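Local coordinates for protein aspartate aminotransferase, mitochondrial (Trypanosoma brucei brucei, PDB 4W5K) that probably transfers amino groups between L-aspartate and 2-oxoglutarate as a homodimeric aminotransferase dependent on pyridoxal 5'-phosphate, at residues P235-F243 / C254-A262. The protein carries 1 engineered substitution. Residues are numbered along the deposited sequence; the frame is centred on the assembly and turned at random.
With PLP (pyridoxal-5'-phosphate), chain C.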
loop_
_atom_site.group_PDB
_atom_site.type_symbol
_atom_site.label_atom_id
_atom_site.label_comp_id
_atom_site.label_asym_id
_atom_site.label_seq_id
_atom_site.Cartn_x
_atom_site.Cartn_y
_atom_site.Cartn_z
ATOM N N PRO A 235 11.407 0.986 -27.636
ATOM C CA PRO A 235 12.314 1.685 -26.708
ATOM C C PRO A 235 11.865 1.563 -25.250
ATOM O O PRO A 235 12.693 1.294 -24.384
ATOM C CB PRO A 235 12.249 3.141 -27.178
ATOM C CG PRO A 235 11.852 3.046 -28.619
ATOM C CD PRO A 235 10.912 1.880 -28.693
ATOM N N ASN A 236 10.577 1.754 -24.987
ATOM C CA ASN A 236 10.048 1.636 -23.629
ATOM C C ASN A 236 8.812 0.761 -23.583
ATOM O O ASN A 236 7.839 1.027 -24.301
ATOM C CB ASN A 236 9.688 3.013 -23.049
ATOM C CG ASN A 236 10.846 3.984 -23.065
ATOM O OD1 ASN A 236 10.930 4.860 -23.930
ATOM N ND2 ASN A 236 11.750 3.838 -22.112
ATOM N N LEU A 237 8.860 -0.266 -22.728
ATOM C CA LEU A 237 7.726 -1.111 -22.374
ATOM C C LEU A 237 7.446 -1.022 -20.865
ATOM O O LEU A 237 8.382 -1.030 -20.073
ATOM C CB LEU A 237 8.011 -2.567 -22.763
ATOM C CG LEU A 237 7.222 -3.664 -22.033
ATOM C CD1 LEU A 237 5.783 -3.732 -22.576
ATOM C CD2 LEU A 237 7.913 -5.031 -22.199
ATOM N N ILE A 238 6.173 -0.930 -20.476
ATOM C CA ILE A 238 5.795 -0.933 -19.062
ATOM C C ILE A 238 5.051 -2.230 -18.773
ATOM O O ILE A 238 4.221 -2.643 -19.580
ATOM C CB ILE A 238 4.884 0.254 -18.690
ATOM C CG1 ILE A 238 5.506 1.570 -19.156
ATOM C CG2 ILE A 238 4.625 0.307 -17.158
ATOM C CD1 ILE A 238 4.765 2.193 -20.286
ATOM N N VAL A 239 5.345 -2.862 -17.636
ATOM C CA VAL A 239 4.623 -4.070 -17.243
ATOM C C VAL A 239 4.167 -3.950 -15.789
ATOM O O VAL A 239 4.999 -3.699 -14.914
ATOM C CB VAL A 239 5.484 -5.343 -17.370
ATOM C CG1 VAL A 239 4.638 -6.584 -17.020
ATOM C CG2 VAL A 239 6.042 -5.491 -18.798
ATOM N N ALA A 240 2.856 -4.103 -15.548
ATOM C CA ALA A 240 2.303 -4.161 -14.194
ATOM C C ALA A 240 2.046 -5.624 -13.895
ATOM O O ALA A 240 1.245 -6.270 -14.581
ATOM C CB ALA A 240 1.006 -3.355 -14.085
ATOM N N GLN A 241 2.753 -6.150 -12.899
ATOM C CA GLN A 241 2.755 -7.581 -12.632
ATOM C C GLN A 241 2.113 -7.877 -11.267
ATOM O O GLN A 241 2.593 -7.413 -10.233
ATOM C CB GLN A 241 4.211 -8.101 -12.699
ATOM C CG GLN A 241 4.426 -9.538 -12.299
ATOM C CD GLN A 241 5.892 -9.926 -12.374
ATOM O OE1 GLN A 241 6.771 -9.099 -12.108
ATOM N NE2 GLN A 241 6.168 -11.196 -12.684
ATOM N N SER A 242 1.042 -8.669 -11.266
ATOM C CA SER A 242 0.349 -9.039 -10.025
ATOM C C SER A 242 0.695 -10.443 -9.543
ATOM O O SER A 242 0.735 -11.391 -10.336
ATOM C CB SER A 242 -1.175 -8.940 -10.221
ATOM O OG SER A 242 -1.863 -9.431 -9.079
ATOM N N PHE A 243 0.907 -10.580 -8.232
ATOM C CA PHE A 243 1.078 -11.889 -7.626
ATOM C C PHE A 243 -0.142 -12.333 -6.847
ATOM O O PHE A 243 -0.108 -13.361 -6.148
ATOM C CB PHE A 243 2.345 -11.876 -6.751
ATOM C CG PHE A 243 3.585 -11.684 -7.562
ATOM C CD1 PHE A 243 3.972 -12.650 -8.481
ATOM C CD2 PHE A 243 4.309 -10.506 -7.497
ATOM C CE1 PHE A 243 5.099 -12.459 -9.283
ATOM C CE2 PHE A 243 5.449 -10.321 -8.284
ATOM C CZ PHE A 243 5.843 -11.293 -9.174
ATOM N N CYS A 254 0.723 -7.757 -3.250
ATOM C CA CYS A 254 2.056 -8.040 -3.731
ATOM C C CYS A 254 2.075 -7.972 -5.252
ATOM O O CYS A 254 1.331 -8.706 -5.913
ATOM C CB CYS A 254 2.499 -9.427 -3.265
ATOM S SG CYS A 254 4.168 -9.868 -3.711
ATOM N N GLY A 255 2.896 -7.076 -5.780
ATOM C CA GLY A 255 3.115 -6.991 -7.228
ATOM C C GLY A 255 4.447 -6.327 -7.542
ATOM O O GLY A 255 5.217 -5.984 -6.619
ATOM N N ALA A 256 4.731 -6.164 -8.836
ATOM C CA ALA A 256 5.921 -5.421 -9.266
ATOM C C ALA A 256 5.606 -4.632 -10.537
ATOM O O ALA A 256 4.691 -4.961 -11.293
ATOM C CB ALA A 256 7.114 -6.384 -9.509
ATOM N N LEU A 257 6.395 -3.592 -10.740
ATOM C CA LEU A 257 6.334 -2.714 -11.896
ATOM C C LEU A 257 7.674 -2.748 -12.611
ATOM O O LEU A 257 8.713 -2.704 -11.961
ATOM C CB LEU A 257 5.988 -1.293 -11.444
ATOM C CG LEU A 257 6.123 -0.184 -12.486
ATOM C CD1 LEU A 257 5.116 -0.398 -13.617
ATOM C CD2 LEU A 257 5.846 1.131 -11.807
ATOM N N HIS A 258 7.662 -2.795 -13.952
ATOM C CA HIS A 258 8.894 -2.860 -14.742
ATOM C C HIS A 258 8.784 -1.862 -15.877
ATOM O O HIS A 258 7.741 -1.835 -16.536
ATOM C CB HIS A 258 9.109 -4.265 -15.335
ATOM C CG HIS A 258 8.998 -5.363 -14.324
ATOM N ND1 HIS A 258 9.987 -5.638 -13.401
ATOM C CD2 HIS A 258 8.013 -6.271 -14.110
ATOM C CE1 HIS A 258 9.612 -6.668 -12.658
ATOM N NE2 HIS A 258 8.414 -7.066 -13.065
ATOM N N ILE A 259 9.811 -1.041 -16.078
ATOM C CA ILE A 259 9.886 -0.178 -17.255
ATOM C C ILE A 259 11.209 -0.387 -17.980
ATOM O O ILE A 259 12.279 -0.125 -17.439
ATOM C CB ILE A 259 9.759 1.342 -16.920
ATOM C CG1 ILE A 259 8.525 1.628 -16.040
ATOM C CG2 ILE A 259 9.781 2.171 -18.233
ATOM C CD1 ILE A 259 8.867 1.694 -14.537
ATOM N N SER A 260 11.149 -0.824 -19.227
ATOM C CA SER A 260 12.381 -0.946 -20.002
ATOM C C SER A 260 12.799 0.398 -20.572
ATOM O O SER A 260 11.968 1.266 -20.824
ATOM C CB SER A 260 12.233 -1.957 -21.135
ATOM O OG SER A 260 11.311 -1.507 -22.114
ATOM N N THR A 261 14.106 0.562 -20.728
ATOM C CA THR A 261 14.703 1.797 -21.210
ATOM C C THR A 261 15.875 1.487 -22.121
ATOM O O THR A 261 16.231 0.330 -22.330
ATOM C CB THR A 261 15.209 2.688 -20.045
ATOM O OG1 THR A 261 16.370 2.094 -19.456
ATOM C CG2 THR A 261 14.132 2.886 -19.007
ATOM N N ALA A 262 16.498 2.519 -22.665
ATOM C CA ALA A 262 17.613 2.292 -23.570
ATOM C C ALA A 262 18.921 1.881 -22.883
ATOM O O ALA A 262 19.836 1.403 -23.550
ATOM C CB ALA A 262 17.860 3.538 -24.413
HETATM N N1 PLP C . -5.562 -5.831 -13.522
HETATM C C2 PLP C . -6.440 -6.844 -13.827
HETATM C C2A PLP C . -6.721 -7.125 -15.268
HETATM C C3 PLP C . -7.049 -7.586 -12.815
HETATM O O3 PLP C . -7.941 -8.585 -13.095
HETATM C C4 PLP C . -6.762 -7.303 -11.486
HETATM C C4A PLP C . -7.249 -8.261 -10.436
HETATM O O4A PLP C . -8.437 -8.221 -10.102
HETATM C C5 PLP C . -5.870 -6.278 -11.175
HETATM C C6 PLP C . -5.259 -5.555 -12.201
HETATM C C5A PLP C . -5.559 -5.928 -9.727
HETATM O O4P PLP C . -4.690 -6.869 -9.162
HETATM P P PLP C . -4.097 -6.690 -7.734
HETATM O O1P PLP C . -4.980 -7.338 -6.710
HETATM O O2P PLP C . -3.927 -5.222 -7.431
HETATM O O3P PLP C . -2.755 -7.383 -7.793
#
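The H258 imidazole meets the carboxamide end of Q241 at its edge, near the ring plane, the two planes turned 61° apart; H258 ND1 is held by S94, and F80 packs edge-to-face with the ring. The F243 ring has C254 O at its edge, while C254 SG lies obliquely, 5.0 Å from the ring centroid, and touches F243 CD2 at 3.8 Å; G255 CA also approaches F243 CD2. F243 N donates a backbone hydrogen bond to C254 O (3.0 Å). Strands 238-242 and 255-260, neighbours in the mixed sheet of the large, cofactor-binding domain of this fold-type I enzyme, run antiparallel; V239 with H258 and Q241 with A256 form hydrogen-bonded pairs, two backbone bonds each. On the face with I238, A240 and L257, I238 CG2 and L257 CD1 lie side by side at 3.6 Å, and A240 and L257 pack against A103 of helix 99-110. S260 OG, set between its own N and carbonyl carbon (chi1 67°), accepts a hydrogen bond from L237 N (2.8 Å), and N236 ND2 donates to a lone pair of S260 O, 2.9 Å away. At the C-terminal end of strand 238-242, S242 OG donates to the PLP phosphate oxygen O3P (2.6 Å) and also bonds S244 N.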